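Long-range contacts in RE55538p (Drosophila melanogaster, PDB 4IX7), which preferentially binds the palindromic sequence 5'-CCAATTGG-3' through its BEN domain and represses transcription of genes involved in neural development: residues V5-C13 with G71-A79; S25-K33 with E90-D101. One frame throughout, in Å; residues are numbered along the deposited sequence.

In the fold
Both contacts belong to the BEN domain of the protein, and their segments alternate along the chain. Contact 1 ties the N-terminal hairpin turn to helix 70-84, its nearest atom about 8 Å from the DNA; contact 2 joins helix 27-38 to helix 88-112 and touches the DNA directly. Their centres lie about 15 Å apart. Helix 70-84 bridges them: on the side turned away from the hairpin, Ile-77 CG1 packs 3.9 Å from Val-91 CG1 and Ile-73 CG2 lies 4.0 Å from Ile-95 CD1. Ile-76, which also touches Ile-7, brings CG2 to 4.3 Å from Thr-31 CG2. Helix 88-112 thus packs on helix 70-84 through Val-91 and Ile-95 and meets the DNA through Thr-96, Thr-97 and Asp-101.

Contact 1. Residues V5-C13 with G71-A79; sequences VSIGPNNTC and GKIQDIIFA
The backbones come closest where Gly-8 CA lies 4.4 Å from Asp-75 CA, as the type I turn Gly-8 to Asn-11 runs along helix 71-79. The carboxylate of Asp-75 receives hydrogen bonds from the turn and from Thr-12 just after it. OD1 takes the amide of Asn-10 at 2.9 Å through its syn lone pair. OD2 accepts two bonds from opposite faces of the carboxylate plane, from Thr-12 N nearly along the C-O axis and from Thr-12 OG1 at 2.7 Å on the anti side. Thr-12 places that hydroxyl with OG1 anti to its carbonyl carbon (chi1 -55°). The turn closes the two-stranded antiparallel hairpin of strands 4-6 and 13-15, so the buried Asp-75 fastens the hairpin's end to helix 70-84 of the BEN domain with three of the contact's five hydrogen bonds. The Asn-10 amide spends both N-H groups on the helix: ND2 reaches Gly-71 O at 3.0 Å and Gln-74 OE1 at 2.9 Å, the latter from above the Gln-74 carbonyl plane, with the two amide planes 59° apart. Both acceptors lie near the Asn-10 plane, which fixes its rotation. One turn on from Gln-74, Pro-9 CD sits over one face of the Phe-78 ring in a CH-pi contact, 3.7 Å from the centroid, while Ile-7 O meets the ring edge. Ile-7 CB packs 4.0 Å from Ala-79 CB, and CD1 lies against Ile-76 CG1.

Contact 2. Residues S25-K33 with E90-D101; sequences SVCSLATRK and EVRNAITTKCAD. With nucleotides of chain B; nucleotides of chain A.
Cys-27 meets Glu-90 at the N-terminal ends of helix segments 27-33 and 90-101, whose axes pass 9.0 Å apart at -57°, in the helical BEN domain that binds the DNA here. The aliphatic part of Glu-90 runs past Cys-27, with CG 3.9 Å from SG. Val-91 follows, its CG2 against the same sulfur and its CG1 against Thr-31. Ala-94 fits between Ser-28 and Thr-31, at the closest approach of the backbones, and its carbonyl O accepts a hydrogen bond from a water that also donates to Ser-28 OG. Ile-95 CG1 meets Thr-31 CG2 at 3.6 Å, their side chains crossing at about a right angle. Thr-96 faces the DNA, where its OG1 donates to OP2 of DA7 of chain A at 2.7 Å. Thr-97 CG2 touches both Arg-32 NH1 and C5 of the DC4 base of chain B. Lys-98 lies over one face of the Arg-32 guanidinium, opposite C2' of DT3 of chain B; its NZ forms a salt bridge with Glu-102. Extended from CG to NE, Arg-32 reaches the DNA backbone, where NE and Ser-28 OG both donate to OP2 of DC4. Asp-101 then links protein and base. Its OD2 takes NH1 and NH2 of Arg-32 at 2.6 and 2.8 Å, with guanidinium and carboxylate only 20° from coplanar, a salt bridge that would orient the acid. This leaves OD1 to read the cytosine: N4 of DC4 donates to it at 2.9 Å along a nearly straight N-H...O line of 176°.

Contact 1. Residues V5-C13 with G71-A79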
loop_
_atom_site.group_PDB
_atom_site.type_symbol
_atom_site.label_atom_id
_atom_site.label_comp_id
_atom_site.label_asym_id
_atom_site.label_seq_id
_atom_site.Cartn_x
_atom_site.Cartn_y
_atom_site.Cartn_z
ATOM N N VAL C 5 -15.258 26.317 -0.691
ATOM C CA VAL C 5 -14.072 26.232 -1.524
ATOM C C VAL C 5 -14.211 25.040 -2.473
ATOM O O VAL C 5 -14.436 23.912 -2.031
ATOM C CB VAL C 5 -12.789 26.042 -0.678
ATOM C CG1 VAL C 5 -11.581 25.857 -1.581
ATOM C CG2 VAL C 5 -12.580 27.221 0.257
ATOM N N SER C 6 -14.098 25.295 -3.776
ATOM C CA SER C 6 -14.082 24.230 -4.778
ATOM C C SER C 6 -12.724 23.537 -4.754
ATOM O O SER C 6 -11.691 24.184 -4.946
ATOM C CB SER C 6 -14.337 24.830 -6.163
ATOM O OG SER C 6 -14.412 23.825 -7.156
ATOM N N ILE C 7 -12.703 22.228 -4.511
ATOM C CA ILE C 7 -11.415 21.552 -4.324
ATOM C C ILE C 7 -10.830 20.912 -5.583
ATOM O O ILE C 7 -9.666 20.504 -5.591
ATOM C CB ILE C 7 -11.437 20.513 -3.159
ATOM C CG1 ILE C 7 -12.103 19.202 -3.599
ATOM C CG2 ILE C 7 -12.090 21.111 -1.907
ATOM C CD1 ILE C 7 -12.038 18.094 -2.552
ATOM N N GLY C 8 -11.627 20.821 -6.643
ATOM C CA GLY C 8 -11.152 20.208 -7.872
ATOM C C GLY C 8 -12.050 20.492 -9.050
ATOM O O GLY C 8 -13.073 21.162 -8.905
ATOM N N PRO C 9 -11.675 19.974 -10.224
ATOM C CA PRO C 9 -12.401 20.273 -11.469
ATOM C C PRO C 9 -13.889 19.909 -11.485
ATOM O O PRO C 9 -14.615 20.455 -12.318
ATOM C CB PRO C 9 -11.635 19.476 -12.537
ATOM C CG PRO C 9 -10.743 18.527 -11.781
ATOM C CD PRO C 9 -10.466 19.165 -10.456
ATOM N N ASN C 10 -14.341 19.012 -10.611
ATOM C CA ASN C 10 -15.754 18.635 -10.598
ATOM C C ASN C 10 -16.582 19.445 -9.605
ATOM O O ASN C 10 -17.756 19.154 -9.371
ATOM C CB ASN C 10 -15.918 17.129 -10.356
ATOM C CG ASN C 10 -15.200 16.300 -11.398
ATOM O OD1 ASN C 10 -15.238 16.614 -12.593
ATOM N ND2 ASN C 10 -14.523 15.248 -10.956
ATOM N N ASN C 11 -15.953 20.468 -9.034
ATOM C CA ASN C 11 -16.616 21.390 -8.115
ATOM C C ASN C 11 -17.153 20.737 -6.832
ATOM O O ASN C 11 -18.145 21.183 -6.253
ATOM C CB ASN C 11 -17.709 22.200 -8.833
ATOM C CG ASN C 11 -18.163 23.420 -8.039
ATOM O OD1 ASN C 11 -19.364 23.659 -7.879
ATOM N ND2 ASN C 11 -17.206 24.186 -7.529
ATOM N N THR C 12 -16.473 19.695 -6.361
ATOM C CA THR C 12 -16.757 19.196 -5.025
ATOM C C THR C 12 -16.232 20.251 -4.062
ATOM O O THR C 12 -15.100 20.724 -4.214
ATOM C CB THR C 12 -16.032 17.869 -4.763
ATOM O OG1 THR C 12 -16.389 16.929 -5.788
ATOM C CG2 THR C 12 -16.418 17.305 -3.397
ATOM N N CYS C 13 -17.054 20.633 -3.090
ATOM C CA CYS C 13 -16.693 21.716 -2.176
ATOM C C CYS C 13 -16.659 21.309 -0.711
ATOM O O CYS C 13 -17.335 20.363 -0.290
ATOM C CB CYS C 13 -17.664 22.888 -2.334
ATOM S SG CYS C 13 -17.626 23.658 -3.972
ATOM N N GLY C 71 -16.653 11.271 -9.180
ATOM C CA GLY C 71 -16.320 12.665 -9.408
ATOM C C GLY C 71 -15.790 13.317 -8.144
ATOM O O GLY C 71 -14.844 14.113 -8.183
ATOM N N LYS C 72 -16.388 12.960 -7.013
ATOM C CA LYS C 72 -15.940 13.470 -5.722
ATOM C C LYS C 72 -14.557 12.916 -5.357
ATOM O O LYS C 72 -13.683 13.644 -4.864
ATOM C CB LYS C 72 -16.988 13.176 -4.633
ATOM C CG LYS C 72 -18.291 13.964 -4.841
ATOM C CD LYS C 72 -19.328 13.646 -3.770
ATOM C CE LYS C 72 -20.567 14.504 -3.996
ATOM N NZ LYS C 72 -21.705 14.122 -3.117
ATOM N N ILE C 73 -14.346 11.633 -5.621
ATOM C CA ILE C 73 -13.052 11.016 -5.360
ATOM C C ILE C 73 -11.976 11.649 -6.239
ATOM O O ILE C 73 -10.884 11.949 -5.766
ATOM C CB ILE C 73 -13.114 9.488 -5.544
ATOM C CG1 ILE C 73 -13.951 8.871 -4.419
ATOM C CG2 ILE C 73 -11.712 8.874 -5.538
ATOM C CD1 ILE C 73 -13.513 9.274 -3.036
ATOM N N GLN C 74 -12.302 11.877 -7.511
ATOM C CA GLN C 74 -11.369 12.524 -8.430
ATOM C C GLN C 74 -10.956 13.893 -7.892
ATOM O O GLN C 74 -9.787 14.268 -7.971
ATOM C CB GLN C 74 -11.995 12.676 -9.814
ATOM C CG GLN C 74 -11.004 13.089 -10.883
ATOM C CD GLN C 74 -11.673 13.374 -12.220
ATOM O OE1 GLN C 74 -12.900 13.309 -12.342
ATOM N NE2 GLN C 74 -10.869 13.695 -13.228
ATOM N N ASP C 75 -11.909 14.624 -7.321
ATOM C CA ASP C 75 -11.609 15.939 -6.763
ATOM C C ASP C 75 -10.723 15.853 -5.527
ATOM O O ASP C 75 -9.823 16.678 -5.349
ATOM C CB ASP C 75 -12.891 16.706 -6.441
ATOM C CG ASP C 75 -13.497 17.365 -7.670
ATOM O OD1 ASP C 75 -12.838 17.382 -8.735
ATOM O OD2 ASP C 75 -14.629 17.873 -7.552
ATOM N N ILE C 76 -10.975 14.864 -4.672
ATOM C CA ILE C 76 -10.147 14.681 -3.489
ATOM C C ILE C 76 -8.718 14.373 -3.904
ATOM O O ILE C 76 -7.772 14.938 -3.358
ATOM C CB ILE C 76 -10.697 13.570 -2.575
ATOM C CG1 ILE C 76 -12.017 14.039 -1.949
ATOM C CG2 ILE C 76 -9.674 13.187 -1.491
ATOM C CD1 ILE C 76 -12.761 12.940 -1.228
ATOM N N ILE C 77 -8.562 13.498 -4.891
ATOM C CA ILE C 77 -7.231 13.158 -5.395
ATOM C C ILE C 77 -6.567 14.394 -5.992
ATOM O O ILE C 77 -5.396 14.659 -5.734
ATOM C CB ILE C 77 -7.296 12.020 -6.424
ATOM C CG1 ILE C 77 -7.747 10.725 -5.747
ATOM C CG2 ILE C 77 -5.950 11.827 -7.090
ATOM C CD1 ILE C 77 -8.102 9.605 -6.741
ATOM N N PHE C 78 -7.323 15.166 -6.766
ATOM C CA PHE C 78 -6.798 16.405 -7.329
ATOM C C PHE C 78 -6.258 17.326 -6.239
ATOM O O PHE C 78 -5.121 17.803 -6.323
ATOM C CB PHE C 78 -7.871 17.131 -8.148
ATOM C CG PHE C 78 -7.390 18.409 -8.774
ATOM C CD1 PHE C 78 -6.876 18.411 -10.060
ATOM C CD2 PHE C 78 -7.462 19.609 -8.080
ATOM C CE1 PHE C 78 -6.434 19.587 -10.644
ATOM C CE2 PHE C 78 -7.016 20.790 -8.657
ATOM C CZ PHE C 78 -6.506 20.777 -9.942
ATOM N N ALA C 79 -7.067 17.572 -5.215
ATOM C CA ALA C 79 -6.683 18.511 -4.171
ATOM C C ALA C 79 -5.456 18.034 -3.390
ATOM O O ALA C 79 -4.517 18.802 -3.159
ATOM C CB ALA C 79 -7.838 18.748 -3.229
#

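Contact 2. Residues S25-K33 with E90-D101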
loop_
_atom_site.group_PDB
_atom_site.type_symbol
_atom_site.label_atom_id
_atom_site.label_comp_id
_atom_site.label_asym_id
_atom_site.label_seq_id
_atom_site.Cartn_x
_atom_site.Cartn_y
_atom_site.Cartn_z
ATOM N N SER C 25 0.745 18.666 4.931
ATOM C CA SER C 25 2.052 18.017 5.015
ATOM C C SER C 25 1.926 16.523 5.302
ATOM O O SER C 25 2.885 15.772 5.133
ATOM C CB SER C 25 2.933 18.679 6.080
ATOM O OG SER C 25 2.476 18.376 7.387
ATOM N N VAL C 26 0.740 16.100 5.742
ATOM C CA VAL C 26 0.475 14.683 6.012
ATOM C C VAL C 26 -0.672 14.190 5.135
ATOM O O VAL C 26 -1.846 14.408 5.455
ATOM C CB VAL C 26 0.150 14.412 7.491
ATOM C CG1 VAL C 26 -0.018 12.901 7.731
ATOM C CG2 VAL C 26 1.242 14.984 8.394
ATOM N N CYS C 27 -0.306 13.533 4.036
ATOM C CA CYS C 27 -1.241 13.131 2.980
ATOM C C CYS C 27 -2.454 12.404 3.515
ATOM O O CYS C 27 -3.593 12.741 3.182
ATOM C CB CYS C 27 -0.520 12.251 1.948
ATOM S SG CYS C 27 -1.597 11.460 0.700
ATOM N N SER C 28 -2.210 11.407 4.357
ATOM C CA SER C 28 -3.287 10.560 4.832
ATOM C C SER C 28 -4.301 11.317 5.683
ATOM O O SER C 28 -5.509 11.116 5.551
ATOM C CB SER C 28 -2.726 9.363 5.589
ATOM O OG SER C 28 -3.764 8.440 5.845
ATOM N N LEU C 29 -3.814 12.199 6.544
ATOM C CA LEU C 29 -4.713 12.942 7.412
ATOM C C LEU C 29 -5.516 13.956 6.597
ATOM O O LEU C 29 -6.692 14.172 6.868
ATOM C CB LEU C 29 -3.933 13.626 8.528
ATOM C CG LEU C 29 -3.257 12.673 9.516
ATOM C CD1 LEU C 29 -2.481 13.485 10.551
ATOM C CD2 LEU C 29 -4.287 11.784 10.190
ATOM N N ALA C 30 -4.884 14.562 5.597
ATOM C CA ALA C 30 -5.588 15.510 4.735
ATOM C C ALA C 30 -6.732 14.804 4.007
ATOM O O ALA C 30 -7.855 15.315 3.927
ATOM C CB ALA C 30 -4.625 16.144 3.740
ATOM N N THR C 31 -6.432 13.611 3.505
ATOM C CA THR C 31 -7.401 12.799 2.780
ATOM C C THR C 31 -8.566 12.417 3.692
ATOM O O THR C 31 -9.734 12.549 3.320
ATOM C CB THR C 31 -6.714 11.553 2.206
ATOM O OG1 THR C 31 -5.668 11.980 1.330
ATOM C CG2 THR C 31 -7.692 10.704 1.403
ATOM N N ARG C 32 -8.257 11.969 4.904
ATOM C CA ARG C 32 -9.298 11.591 5.855
ATOM C C ARG C 32 -10.225 12.760 6.155
ATOM O O ARG C 32 -11.444 12.599 6.206
ATOM C CB ARG C 32 -8.686 11.056 7.157
ATOM C CG ARG C 32 -8.003 9.709 7.009
ATOM C CD ARG C 32 -7.285 9.301 8.293
ATOM N NE ARG C 32 -6.723 7.963 8.153
ATOM C CZ ARG C 32 -7.361 6.847 8.488
ATOM N NH1 ARG C 32 -6.777 5.670 8.305
ATOM N NH2 ARG C 32 -8.579 6.904 9.013
ATOM N N LYS C 33 -9.648 13.944 6.354
ATOM C CA LYS C 33 -10.474 15.102 6.685
ATOM C C LYS C 33 -11.419 15.451 5.547
ATOM O O LYS C 33 -12.599 15.726 5.774
ATOM C CB LYS C 33 -9.622 16.317 7.058
ATOM C CG LYS C 33 -10.442 17.529 7.497
ATOM C CD LYS C 33 -11.363 17.187 8.669
ATOM C CE LYS C 33 -11.877 18.450 9.358
ATOM N NZ LYS C 33 -12.781 18.162 10.512
ATOM N N GLU C 90 -0.950 7.013 -3.517
ATOM C CA GLU C 90 -0.850 7.292 -2.090
ATOM C C GLU C 90 -2.178 7.827 -1.551
ATOM O O GLU C 90 -2.615 7.443 -0.469
ATOM C CB GLU C 90 0.262 8.315 -1.851
ATOM C CG GLU C 90 0.704 8.468 -0.419
ATOM C CD GLU C 90 1.930 9.357 -0.312
ATOM O OE1 GLU C 90 2.660 9.465 -1.324
ATOM O OE2 GLU C 90 2.151 9.952 0.767
ATOM N N VAL C 91 -2.824 8.698 -2.320
ATOM C CA VAL C 91 -4.115 9.230 -1.904
ATOM C C VAL C 91 -5.162 8.127 -1.910
ATOM O O VAL C 91 -5.939 8.003 -0.971
ATOM C CB VAL C 91 -4.568 10.395 -2.793
ATOM C CG1 VAL C 91 -5.880 10.952 -2.286
ATOM C CG2 VAL C 91 -3.502 11.486 -2.793
ATOM N N ARG C 92 -5.190 7.324 -2.968
ATOM C CA ARG C 92 -6.169 6.249 -3.059
ATOM C C ARG C 92 -6.013 5.262 -1.904
ATOM O O ARG C 92 -7.004 4.777 -1.352
ATOM C CB ARG C 92 -6.071 5.545 -4.419
ATOM C CG ARG C 92 -6.650 6.377 -5.548
ATOM C CD ARG C 92 -6.439 5.739 -6.915
ATOM N NE ARG C 92 -7.284 6.387 -7.910
ATOM C CZ ARG C 92 -8.448 5.899 -8.324
ATOM N NH1 ARG C 92 -8.890 4.742 -7.847
ATOM N NH2 ARG C 92 -9.162 6.561 -9.223
ATOM N N ASN C 93 -4.765 4.972 -1.529
ATOM C CA ASN C 93 -4.533 4.068 -0.409
ATOM C C ASN C 93 -5.096 4.631 0.887
ATOM O O ASN C 93 -5.670 3.898 1.697
ATOM C CB ASN C 93 -3.057 3.727 -0.234
ATOM C CG ASN C 93 -2.828 2.800 0.930
ATOM O OD1 ASN C 93 -2.230 3.185 1.938
ATOM N ND2 ASN C 93 -3.339 1.572 0.820
ATOM N N ALA C 94 -4.965 5.939 1.075
ATOM C CA ALA C 94 -5.555 6.562 2.250
ATOM C C ALA C 94 -7.076 6.440 2.257
ATOM O O ALA C 94 -7.673 6.222 3.314
ATOM C CB ALA C 94 -5.124 8.019 2.354
ATOM N N ILE C 95 -7.710 6.573 1.091
ATOM C CA ILE C 95 -9.160 6.414 1.005
ATOM C C ILE C 95 -9.573 4.977 1.335
ATOM O O ILE C 95 -10.514 4.751 2.109
ATOM C CB ILE C 95 -9.698 6.799 -0.386
ATOM C CG1 ILE C 95 -9.297 8.237 -0.726
ATOM C CG2 ILE C 95 -11.215 6.666 -0.399
ATOM C CD1 ILE C 95 -9.601 8.639 -2.172
ATOM N N THR C 96 -8.858 4.001 0.776
ATOM C CA THR C 96 -9.142 2.595 1.075
ATOM C C THR C 96 -9.103 2.338 2.577
ATOM O O THR C 96 -9.986 1.682 3.140
ATOM C CB THR C 96 -8.122 1.658 0.363
ATOM O OG1 THR C 96 -8.271 1.767 -1.065
ATOM C CG2 THR C 96 -8.310 0.216 0.802
ATOM N N THR C 97 -8.082 2.870 3.230
ATOM C CA THR C 97 -7.908 2.650 4.652
ATOM C C THR C 97 -9.026 3.316 5.443
ATOM O O THR C 97 -9.594 2.717 6.346
ATOM C CB THR C 97 -6.552 3.183 5.135
ATOM O OG1 THR C 97 -5.499 2.621 4.329
ATOM C CG2 THR C 97 -6.335 2.791 6.599
ATOM N N LYS C 98 -9.369 4.546 5.079
ATOM C CA LYS C 98 -10.416 5.260 5.800
ATOM C C LYS C 98 -11.774 4.554 5.666
ATOM O O LYS C 98 -12.541 4.468 6.639
ATOM C CB LYS C 98 -10.503 6.713 5.326
ATOM C CG LYS C 98 -11.636 7.524 5.965
ATOM C CD LYS C 98 -11.575 7.457 7.490
ATOM C CE LYS C 98 -12.455 8.516 8.121
ATOM N NZ LYS C 98 -12.493 8.424 9.622
ATOM N N CYS C 99 -12.073 4.060 4.466
ATOM C CA CYS C 99 -13.308 3.299 4.253
ATOM C C CYS C 99 -13.327 2.056 5.134
ATOM O O CYS C 99 -14.345 1.728 5.732
ATOM C CB CYS C 99 -13.454 2.888 2.784
ATOM S SG CYS C 99 -13.874 4.271 1.713
ATOM N N ALA C 100 -12.195 1.364 5.216
ATOM C CA ALA C 100 -12.094 0.178 6.067
ATOM C C ALA C 100 -12.248 0.541 7.541
ATOM O O ALA C 100 -12.893 -0.180 8.297
ATOM C CB ALA C 100 -10.773 -0.536 5.822
ATOM N N ASP C 101 -11.678 1.677 7.940
ATOM C CA ASP C 101 -11.798 2.156 9.320
ATOM C C ASP C 101 -13.261 2.451 9.690
ATOM O O ASP C 101 -13.732 2.089 10.779
ATOM C CB ASP C 101 -10.948 3.413 9.536
ATOM C CG ASP C 101 -9.445 3.142 9.466
ATOM O OD1 ASP C 101 -9.023 1.975 9.615
ATOM O OD2 ASP C 101 -8.673 4.112 9.296
ATOM P P DC B 4 -2.675 8.285 9.475
ATOM O OP1 DC B 4 -1.593 9.285 9.307
ATOM O OP2 DC B 4 -3.788 8.208 8.502
ATOM O "O5'" DC B 4 -2.050 6.826 9.527
ATOM C "C5'" DC B 4 -1.012 6.580 10.464
ATOM C "C4'" DC B 4 -0.729 5.096 10.486
ATOM O "O4'" DC B 4 -1.903 4.390 10.939
ATOM C "C3'" DC B 4 -0.442 4.490 9.115
ATOM O "O3'" DC B 4 0.962 4.293 9.082
ATOM C "C2'" DC B 4 -1.226 3.175 9.081
ATOM C "C1'" DC B 4 -1.765 3.056 10.495
ATOM N N1 DC B 4 -3.121 2.456 10.593
ATOM C C2 DC B 4 -3.286 1.233 11.250
ATOM O O2 DC B 4 -2.290 0.686 11.729
ATOM N N3 DC B 4 -4.521 0.690 11.334
ATOM C C4 DC B 4 -5.573 1.322 10.793
ATOM N N4 DC B 4 -6.786 0.749 10.900
ATOM C C5 DC B 4 -5.420 2.564 10.100
ATOM C C6 DC B 4 -4.191 3.090 10.025
ATOM P P DT B 3 -8.571 9.760 12.287
ATOM O OP1 DT B 3 -8.244 11.199 12.161
ATOM O OP2 DT B 3 -9.547 9.104 11.407
ATOM O "O5'" DT B 3 -7.200 8.938 12.143
ATOM C "C5'" DT B 3 -6.093 9.400 12.869
ATOM C "C4'" DT B 3 -4.953 8.429 12.663
ATOM O "O4'" DT B 3 -5.298 7.177 13.305
ATOM C "C3'" DT B 3 -4.655 8.088 11.206
ATOM O "O3'" DT B 3 -3.299 8.470 10.938
ATOM C "C2'" DT B 3 -4.905 6.585 11.116
ATOM C "C1'" DT B 3 -4.712 6.130 12.548
ATOM N N1 DT B 3 -5.421 4.887 12.927
ATOM C C2 DT B 3 -4.713 3.898 13.592
ATOM O O2 DT B 3 -3.521 3.989 13.856
ATOM N N3 DT B 3 -5.456 2.793 13.919
ATOM C C4 DT B 3 -6.804 2.600 13.692
ATOM O O4 DT B 3 -7.375 1.569 14.036
ATOM C C5 DT B 3 -7.480 3.674 13.011
ATOM C C7 DT B 3 -8.944 3.568 12.699
ATOM C C6 DT B 3 -6.774 4.759 12.680
ATOM P P DA A 7 -10.516 -1.009 -3.120
ATOM O OP1 DA A 7 -11.711 -0.535 -3.859
ATOM O OP2 DA A 7 -9.840 -0.145 -2.125
ATOM O "O5'" DA A 7 -10.880 -2.340 -2.355
ATOM C "C5'" DA A 7 -11.638 -3.320 -3.048
ATOM C "C4'" DA A 7 -11.971 -4.443 -2.089
ATOM O "O4'" DA A 7 -10.772 -5.244 -1.888
ATOM C "C3'" DA A 7 -12.456 -4.032 -0.702
ATOM O "O3'" DA A 7 -13.392 -5.016 -0.247
ATOM C "C2'" DA A 7 -11.184 -4.058 0.152
ATOM C "C1'" DA A 7 -10.381 -5.172 -0.527
ATOM N N9 DA A 7 -8.927 -4.980 -0.501
ATOM C C8 DA A 7 -8.234 -3.807 -0.683
ATOM N N7 DA A 7 -6.929 -3.948 -0.592
ATOM C C5 DA A 7 -6.750 -5.308 -0.344
ATOM C C6 DA A 7 -5.604 -6.101 -0.136
ATOM N N6 DA A 7 -4.345 -5.619 -0.162
ATOM N N1 DA A 7 -5.794 -7.417 0.090
ATOM C C2 DA A 7 -7.042 -7.913 0.121
ATOM N N3 DA A 7 -8.199 -7.265 -0.060
ATOM C C4 DA A 7 -7.979 -5.951 -0.272
HETATM O O HOH W 1 -6.135 6.969 5.627
#